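Local coordinates for prolyl 4-hydroxylase alpha subunit Fe(2+) 2OG dioxygenase domain-containing protein (Burkholderia ambifaria, PDB 3W20), which probably acts as a metal- and 2-oxoglutarate-dependent dioxygenase on N-substituted L-amino acids, with a zinc ion in its metal site in this crystal, at residues 25-30 with 237-242; 171-176 with 241-246; 176-181 with 260-265. All blocks are in the same frame, centred on the assembly; numbering follows the deposited sequence.

Contact 1: 25-30 with 237-242; sequences AAIHAL and LTLFQS
Both ends of the Gln241 amide are gripped where the side chain passes Leu30, near the end of helix 23-31. OE1 accepts hydrogen bonds from Arg199 and Arg176, while NE2 donates to Ala35 O and to Asp33 OD1. Glutamine suits this buried place because one flat group offers an acceptor to the arginines and a donor to the loop that follows the helix. Toward the helix itself it makes van der Waals contact, with NE2 3.7 Å from Leu30 O and CG 4.2 Å from Leu30 CD2. The rest of the interface is apolar and holds no hydrogen bond across the segments. Leu30 sets its CD1 methyl against CB of Leu239, 3.6 Å away, and the two leucines cross at about a right angle. CG of Leu239 lies beside its own backbone N (chi1 -60°), and the fork beyond it reaches the helix with both methyls. CD1 and CD2 of Leu239 each lie 3.9 Å from Ile27 CD1, and the first of them is also 4.1 Å from Ala26 CB. Ala26 can face the strand directly because its side chain ends at CB, whereas Ile27 reaches the leucine with CD1, at the end of its longer branch. This is a helix laid on a strand of the double-stranded beta-helix, the core of 2-oxoglutarate dioxygenases. The axes approach to 9.1 Å and run nearly parallel, 20° apart. Alternation along the strand divides the work: Leu239 points to the helix, and the next residue, Phe240, points away, into the interior of the fold near the zinc ion. There its ring meets that of His246, a zinc ligand, edge-to-face. Leu178 on the neighbouring strand 178-185 also packs against Ile27 and Leu30.

Contact 2: 171-176 with 241-246; sequences KRSFPR and QSKNLH. With ZN (zinc ion), chain C.
A bend at chi2 (-55°) places CD of Arg176 back toward Gln241, although the side chain sets out from its backbone in the other direction. The guanidinium then presents NH2 to Gln241 OE1 at 2.9 Å. This hydrogen bond is nearly straight, 170° at the hydrogen; OE1 lies in the guanidinium plane, and the donor approaches a lone pair in the carbonyl plane. The contact is made at the guanidinium edge, and the two planes stand 86° apart. One guanidinium face is covered by Pro175, whose CB sits 3.9 Å above its centre. Nearby, a water joins the two backbones: it donates to Pro175 O at 2.9 Å and accepts from Lys243 N at 2.9 Å. The aliphatic chain of Lys243 also packs on 171-176. Its CD lies 3.5 Å from Phe174 O, and bends at chi3 and chi4 then carry the ammonium past Ser173, with CE 3.7 Å from Ser173 OG. Both polar ends find the same outside partner, Asp158, in a salt bridge from Lys243 and a hydrogen bond from the serine. The segment 241-246 begins with a type I turn from Gln241 to Asn244 and ends at the metal site of the dioxygenase fold, the facial triad of two histidines and an aspartate. His246 ND1 donates to Asn244 O at 2.8 Å, with the acceptor in the plane of the ring. That bond and the zinc ion, 2.1 Å from His246 NE2, together hold the ring's rotation. A histidine suits this place because its two nitrogens can serve backbone and metal at once. His155 and Asp157 supply the remaining protein ligands of the zinc.

Contact 3: 176-181 with 260-265; sequences RQLGGF and LFLIHT
Leu178 and Leu262 pair as neighbours in an antiparallel ladder of the double-stranded beta-helix, tied by two backbone bonds: each residue's N donates to the other's O at 2.9 Å. Gly180 and Leu260 form a second pair of such bonds. Between them lies the non-hydrogen-bonded pair of Gly179 and Phe261, where the strands draw to 4.4 Å between CA atoms. Glycine fits here because it has no side chain to compete with the Phe261 ring, whose CD1 lies 3.6 Å from Gly179 CA. The ring stands on the face of the sheet that looks to the metal site, near Asp157, Arg141 and the zinc ion. The opposite face carries the leucines: the CB atoms of Leu178 and Leu262 are 4.3 Å apart, and Ile27 of helix 23-31 packs on both side chains. Just before the ladder, the side chain of Gln177 crosses those of Phe261 and Ile263 obliquely. Its CG, anti to the backbone N (chi1 175°), rests 3.8 Å from Ile263 CG2, apolar carbon on apolar carbon. The amide plane is steeply turned, 77° from the Phe261 ring. Beyond this shell, Val159 N donates to Gln177 OE1 and holds that amide, whose NE2 lies 3.7 Å from Phe261 CD1.

Overall arrangement
The three contacts lie close together: the centres of contacts 1 and 3 are about 8 Å apart. Those of contacts 2 and 3 are about 9 Å apart, and those of contacts 1 and 2 about 13 Å. Strand 178-185 is the middle member, pairing with 236-241 on one side and 255-265 on the other. Helix 23-31 covers the leucine-bearing face of these strands. Along the chain the segments come as 25-30, 171-176, 176-181, 237-242, 241-246 and 260-265; contacts 1 and 2 meet on Gln241 and Ser242, contacts 2 and 3 on Arg176. Contacts 1 and 3 build one wall of the beta-helix, and contact 2 joins the loops at its end, next to the zinc site.

Contact 1: 25-30 with 237-242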
# COMPACT_ATOMS: atom_id res chain seq x y z
N ALA A 25 -5.62 32.13 -6.64
CA ALA A 25 -4.86 32.96 -7.53
C ALA A 25 -3.34 32.75 -7.39
O ALA A 25 -2.63 32.75 -8.37
CB ALA A 25 -5.27 34.45 -7.42
N ALA A 26 -2.87 32.61 -6.15
CA ALA A 26 -1.45 32.39 -5.87
C ALA A 26 -1.00 31.05 -6.51
O ALA A 26 0.01 31.00 -7.22
CB ALA A 26 -1.21 32.32 -4.38
N ILE A 27 -1.84 30.04 -6.33
CA ILE A 27 -1.54 28.69 -6.89
C ILE A 27 -1.55 28.82 -8.45
O ILE A 27 -0.67 28.30 -9.15
CB ILE A 27 -2.55 27.63 -6.41
CG1 ILE A 27 -2.41 27.31 -4.92
CG2 ILE A 27 -2.56 26.36 -7.28
CD1 ILE A 27 -1.06 26.66 -4.57
N HIS A 28 -2.53 29.51 -9.01
CA HIS A 28 -2.50 29.72 -10.50
C HIS A 28 -1.25 30.44 -10.99
O HIS A 28 -0.73 30.13 -12.12
CB HIS A 28 -3.76 30.51 -10.93
CG HIS A 28 -3.82 30.86 -12.41
ND1 HIS A 28 -3.14 31.90 -12.95
CD2 HIS A 28 -4.51 30.26 -13.46
CE1 HIS A 28 -3.35 31.94 -14.28
NE2 HIS A 28 -4.23 30.97 -14.59
N ALA A 29 -0.77 31.45 -10.24
CA ALA A 29 0.41 32.17 -10.68
C ALA A 29 1.58 31.21 -10.67
O ALA A 29 2.40 31.25 -11.58
CB ALA A 29 0.68 33.46 -9.86
N LEU A 30 1.66 30.35 -9.65
CA LEU A 30 2.80 29.43 -9.61
C LEU A 30 2.71 28.44 -10.78
O LEU A 30 3.71 28.08 -11.41
CB LEU A 30 2.86 28.71 -8.27
CG LEU A 30 3.32 29.70 -7.17
CD1 LEU A 30 2.83 29.20 -5.81
CD2 LEU A 30 4.82 29.69 -7.18
N LEU A 237 1.85 30.97 5.02
CA LEU A 237 1.84 29.79 4.15
C LEU A 237 2.86 30.11 3.05
O LEU A 237 2.75 31.14 2.41
CB LEU A 237 0.48 29.69 3.49
CG LEU A 237 0.33 28.57 2.43
CD1 LEU A 237 0.55 27.14 3.01
CD2 LEU A 237 -1.09 28.72 1.85
N THR A 238 3.80 29.20 2.84
CA THR A 238 4.77 29.37 1.80
C THR A 238 4.44 28.36 0.66
O THR A 238 4.35 27.17 0.96
CB THR A 238 6.14 29.05 2.36
OG1 THR A 238 6.40 30.04 3.37
CG2 THR A 238 7.23 29.28 1.30
N LEU A 239 4.29 28.86 -0.56
CA LEU A 239 3.94 28.05 -1.73
C LEU A 239 5.10 28.24 -2.71
O LEU A 239 5.57 29.40 -2.90
CB LEU A 239 2.67 28.55 -2.31
CG LEU A 239 1.44 28.51 -1.38
CD1 LEU A 239 0.36 29.32 -2.05
CD2 LEU A 239 1.07 27.04 -1.35
N PHE A 240 5.71 27.15 -3.18
CA PHE A 240 6.83 27.33 -4.04
C PHE A 240 6.97 26.20 -5.04
O PHE A 240 6.38 25.12 -4.87
CB PHE A 240 8.18 27.37 -3.24
CG PHE A 240 8.46 26.11 -2.46
CD1 PHE A 240 9.48 25.22 -2.86
CD2 PHE A 240 7.76 25.83 -1.28
CE1 PHE A 240 9.73 24.04 -2.11
CE2 PHE A 240 7.99 24.66 -0.55
CZ PHE A 240 8.99 23.78 -0.93
N GLN A 241 7.78 26.48 -6.07
CA GLN A 241 8.00 25.41 -7.08
C GLN A 241 9.01 24.42 -6.53
O GLN A 241 10.25 24.71 -6.38
CB GLN A 241 8.43 25.99 -8.45
CG GLN A 241 7.35 26.84 -9.04
CD GLN A 241 7.59 27.07 -10.55
OE1 GLN A 241 7.95 26.13 -11.26
NE2 GLN A 241 7.41 28.28 -11.02
N SER A 242 8.55 23.18 -6.23
CA SER A 242 9.40 22.32 -5.40
C SER A 242 10.53 21.62 -6.19
O SER A 242 11.42 21.02 -5.59
CB SER A 242 8.54 21.33 -4.61
OG SER A 242 8.01 20.32 -5.47

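Contact 2: 171-176 with 241-246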
# COMPACT_ATOMS: atom_id res chain seq x y z
N LYS A 171 6.31 7.86 -13.23
CA LYS A 171 7.46 8.14 -14.04
C LYS A 171 7.34 9.53 -14.68
O LYS A 171 8.30 10.04 -15.31
CB LYS A 171 7.61 7.06 -15.09
CG LYS A 171 8.05 5.71 -14.45
CD LYS A 171 8.53 4.73 -15.51
CE LYS A 171 8.59 3.34 -14.93
NZ LYS A 171 9.81 3.24 -14.08
N ARG A 172 6.21 10.14 -14.44
CA ARG A 172 5.92 11.44 -15.02
C ARG A 172 6.25 12.57 -14.05
O ARG A 172 5.86 12.54 -12.87
CB ARG A 172 4.48 11.50 -15.44
CG ARG A 172 4.08 12.88 -15.98
CD ARG A 172 2.57 12.83 -16.36
NE ARG A 172 2.21 14.12 -16.94
CZ ARG A 172 0.98 14.51 -17.22
NH1 ARG A 172 -0.08 13.75 -16.90
NH2 ARG A 172 0.80 15.73 -17.72
N SER A 173 7.01 13.54 -14.58
CA SER A 173 7.40 14.74 -13.82
C SER A 173 6.45 15.85 -14.13
O SER A 173 5.99 15.96 -15.29
CB SER A 173 8.82 15.18 -14.14
OG SER A 173 9.24 16.42 -13.45
N PHE A 174 6.14 16.69 -13.11
CA PHE A 174 5.25 17.84 -13.27
C PHE A 174 6.09 19.06 -13.02
O PHE A 174 6.56 19.28 -11.88
CB PHE A 174 4.13 17.75 -12.22
CG PHE A 174 3.12 16.63 -12.53
CD1 PHE A 174 1.91 16.93 -13.15
CD2 PHE A 174 3.46 15.29 -12.33
CE1 PHE A 174 0.98 15.91 -13.44
CE2 PHE A 174 2.58 14.27 -12.73
CZ PHE A 174 1.33 14.59 -13.28
N PRO A 175 6.39 19.86 -14.08
CA PRO A 175 7.40 20.92 -13.82
C PRO A 175 6.94 22.00 -12.86
O PRO A 175 7.76 22.68 -12.24
CB PRO A 175 7.62 21.55 -15.24
CG PRO A 175 6.46 21.04 -16.06
CD PRO A 175 5.95 19.78 -15.50
N ARG A 176 5.63 22.14 -12.65
CA ARG A 176 5.15 23.10 -11.70
C ARG A 176 4.71 22.47 -10.38
O ARG A 176 3.82 23.00 -9.70
CB ARG A 176 4.03 24.00 -12.27
CG ARG A 176 4.40 24.66 -13.62
CD ARG A 176 5.73 25.46 -13.54
NE ARG A 176 6.36 25.41 -14.88
CZ ARG A 176 7.66 25.53 -15.09
NH1 ARG A 176 8.11 25.45 -16.32
NH2 ARG A 176 8.54 25.79 -14.12
N GLN A 241 7.78 26.48 -6.07
CA GLN A 241 8.00 25.41 -7.08
C GLN A 241 9.01 24.42 -6.53
O GLN A 241 10.25 24.71 -6.38
CB GLN A 241 8.43 25.99 -8.45
CG GLN A 241 7.35 26.84 -9.04
CD GLN A 241 7.59 27.07 -10.55
OE1 GLN A 241 7.95 26.13 -11.26
NE2 GLN A 241 7.41 28.28 -11.02
N SER A 242 8.55 23.18 -6.23
CA SER A 242 9.40 22.32 -5.40
C SER A 242 10.53 21.62 -6.19
O SER A 242 11.42 21.02 -5.59
CB SER A 242 8.54 21.33 -4.61
OG SER A 242 8.01 20.32 -5.47
N LYS A 243 10.51 21.74 -7.54
CA LYS A 243 11.64 21.19 -8.31
C LYS A 243 12.97 22.00 -8.15
O LYS A 243 14.05 21.47 -8.51
CB LYS A 243 11.21 21.07 -9.79
CG LYS A 243 10.37 19.78 -9.89
CD LYS A 243 9.99 19.56 -11.35
CE LYS A 243 11.14 19.43 -12.37
NZ LYS A 243 12.11 18.32 -12.00
N ASN A 244 12.83 23.28 -7.75
CA ASN A 244 14.03 24.13 -7.46
C ASN A 244 14.68 23.57 -6.23
O ASN A 244 13.99 23.26 -5.24
CB ASN A 244 13.59 25.55 -7.22
CG ASN A 244 12.89 26.14 -8.43
OD1 ASN A 244 13.34 26.04 -9.50
ND2 ASN A 244 11.87 26.88 -8.19
N LEU A 245 16.00 23.43 -6.30
CA LEU A 245 16.76 23.04 -5.11
C LEU A 245 16.44 23.99 -3.91
O LEU A 245 16.29 25.21 -4.06
CB LEU A 245 18.24 23.06 -5.50
CG LEU A 245 19.01 22.26 -4.48
CD1 LEU A 245 18.92 20.79 -4.83
CD2 LEU A 245 20.43 22.81 -4.48
N HIS A 246 16.27 23.41 -2.72
CA HIS A 246 16.07 24.26 -1.53
C HIS A 246 16.46 23.58 -0.25
O HIS A 246 16.56 22.37 -0.23
CB HIS A 246 14.56 24.64 -1.43
CG HIS A 246 13.60 23.46 -1.45
ND1 HIS A 246 13.22 22.84 -2.60
CD2 HIS A 246 12.90 22.89 -0.42
CE1 HIS A 246 12.32 21.84 -2.29
NE2 HIS A 246 12.10 21.91 -0.94
ZN ZN C . 11.21 20.12 -0.16
O HOH W 1 8.36 22.57 -9.38

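Contact 3: 176-181 with 260-265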
# COMPACT_ATOMS: atom_id res chain seq x y z
N ARG A 176 5.63 22.14 -12.65
CA ARG A 176 5.15 23.10 -11.70
C ARG A 176 4.71 22.47 -10.38
O ARG A 176 3.82 23.00 -9.70
CB ARG A 176 4.03 24.00 -12.27
CG ARG A 176 4.40 24.66 -13.62
CD ARG A 176 5.73 25.46 -13.54
NE ARG A 176 6.36 25.41 -14.88
CZ ARG A 176 7.66 25.53 -15.09
NH1 ARG A 176 8.11 25.45 -16.32
NH2 ARG A 176 8.54 25.79 -14.12
N GLN A 177 5.25 21.28 -10.03
CA GLN A 177 4.84 20.66 -8.73
C GLN A 177 5.08 21.73 -7.64
O GLN A 177 6.16 22.36 -7.62
CB GLN A 177 5.73 19.46 -8.46
CG GLN A 177 5.46 18.81 -7.05
CD GLN A 177 6.20 17.49 -6.87
OE1 GLN A 177 6.25 16.67 -7.78
NE2 GLN A 177 6.63 17.23 -5.62
N LEU A 178 4.11 21.88 -6.70
CA LEU A 178 4.29 22.91 -5.66
C LEU A 178 4.48 22.25 -4.34
O LEU A 178 3.81 21.24 -4.08
CB LEU A 178 3.07 23.82 -5.58
CG LEU A 178 2.74 24.41 -6.96
CD1 LEU A 178 1.49 25.26 -6.76
CD2 LEU A 178 3.94 25.21 -7.58
N GLY A 179 5.31 22.86 -3.47
CA GLY A 179 5.26 22.51 -2.04
C GLY A 179 4.44 23.63 -1.36
O GLY A 179 4.46 24.79 -1.83
N GLY A 180 3.71 23.29 -0.30
CA GLY A 180 2.93 24.31 0.43
C GLY A 180 3.14 23.97 1.90
O GLY A 180 2.82 22.80 2.31
N PHE A 181 3.67 24.91 2.72
CA PHE A 181 3.70 24.57 4.16
C PHE A 181 3.37 25.81 4.97
O PHE A 181 3.75 26.96 4.59
CB PHE A 181 5.09 24.00 4.57
CG PHE A 181 6.27 24.97 4.37
CD1 PHE A 181 6.69 25.81 5.41
CD2 PHE A 181 6.96 25.04 3.13
CE1 PHE A 181 7.77 26.70 5.23
CE2 PHE A 181 8.02 25.92 2.95
CZ PHE A 181 8.47 26.77 3.99
N LEU A 260 2.13 19.95 2.48
CA LEU A 260 1.85 18.93 1.49
C LEU A 260 2.46 19.41 0.16
O LEU A 260 3.15 20.43 0.13
CB LEU A 260 0.35 18.75 1.36
CG LEU A 260 -0.55 19.96 1.19
CD1 LEU A 260 -0.53 20.61 -0.22
CD2 LEU A 260 -2.00 19.55 1.56
N PHE A 261 2.22 18.62 -0.88
CA PHE A 261 2.60 19.01 -2.23
C PHE A 261 1.36 18.93 -3.12
O PHE A 261 0.37 18.19 -2.88
CB PHE A 261 3.67 18.01 -2.75
CG PHE A 261 4.95 18.13 -2.00
CD1 PHE A 261 5.95 19.05 -2.44
CD2 PHE A 261 5.19 17.32 -0.87
CE1 PHE A 261 7.16 19.20 -1.74
CE2 PHE A 261 6.41 17.45 -0.18
CZ PHE A 261 7.36 18.40 -0.57
N LEU A 262 1.43 19.67 -4.22
CA LEU A 262 0.36 19.71 -5.20
C LEU A 262 0.88 19.45 -6.60
O LEU A 262 1.90 19.95 -6.95
CB LEU A 262 -0.21 21.14 -5.19
CG LEU A 262 -1.00 21.57 -3.95
CD1 LEU A 262 -1.02 23.10 -3.95
CD2 LEU A 262 -2.42 21.02 -3.96
N ILE A 263 0.18 18.66 -7.40
CA ILE A 263 0.39 18.63 -8.83
C ILE A 263 -0.92 18.85 -9.58
O ILE A 263 -1.98 18.50 -9.11
CB ILE A 263 1.03 17.29 -9.32
CG1 ILE A 263 0.26 16.06 -8.77
CG2 ILE A 263 2.46 17.28 -8.84
CD1 ILE A 263 0.82 14.74 -9.35
N HIS A 264 -0.82 19.48 -10.74
CA HIS A 264 -2.04 19.77 -11.49
C HIS A 264 -2.20 18.71 -12.55
O HIS A 264 -1.54 18.74 -13.58
CB HIS A 264 -1.92 21.15 -12.11
CG HIS A 264 -3.25 21.68 -12.63
ND1 HIS A 264 -3.38 22.95 -13.09
CD2 HIS A 264 -4.51 21.10 -12.69
CE1 HIS A 264 -4.70 23.16 -13.46
NE2 HIS A 264 -5.38 22.04 -13.21
N THR A 265 -3.08 17.75 -12.31
CA THR A 265 -3.27 16.67 -13.28
C THR A 265 -4.43 16.94 -14.21
O THR A 265 -5.19 17.91 -14.00
CB THR A 265 -3.51 15.32 -12.60
OG1 THR A 265 -4.83 15.25 -12.09
CG2 THR A 265 -2.50 15.17 -11.43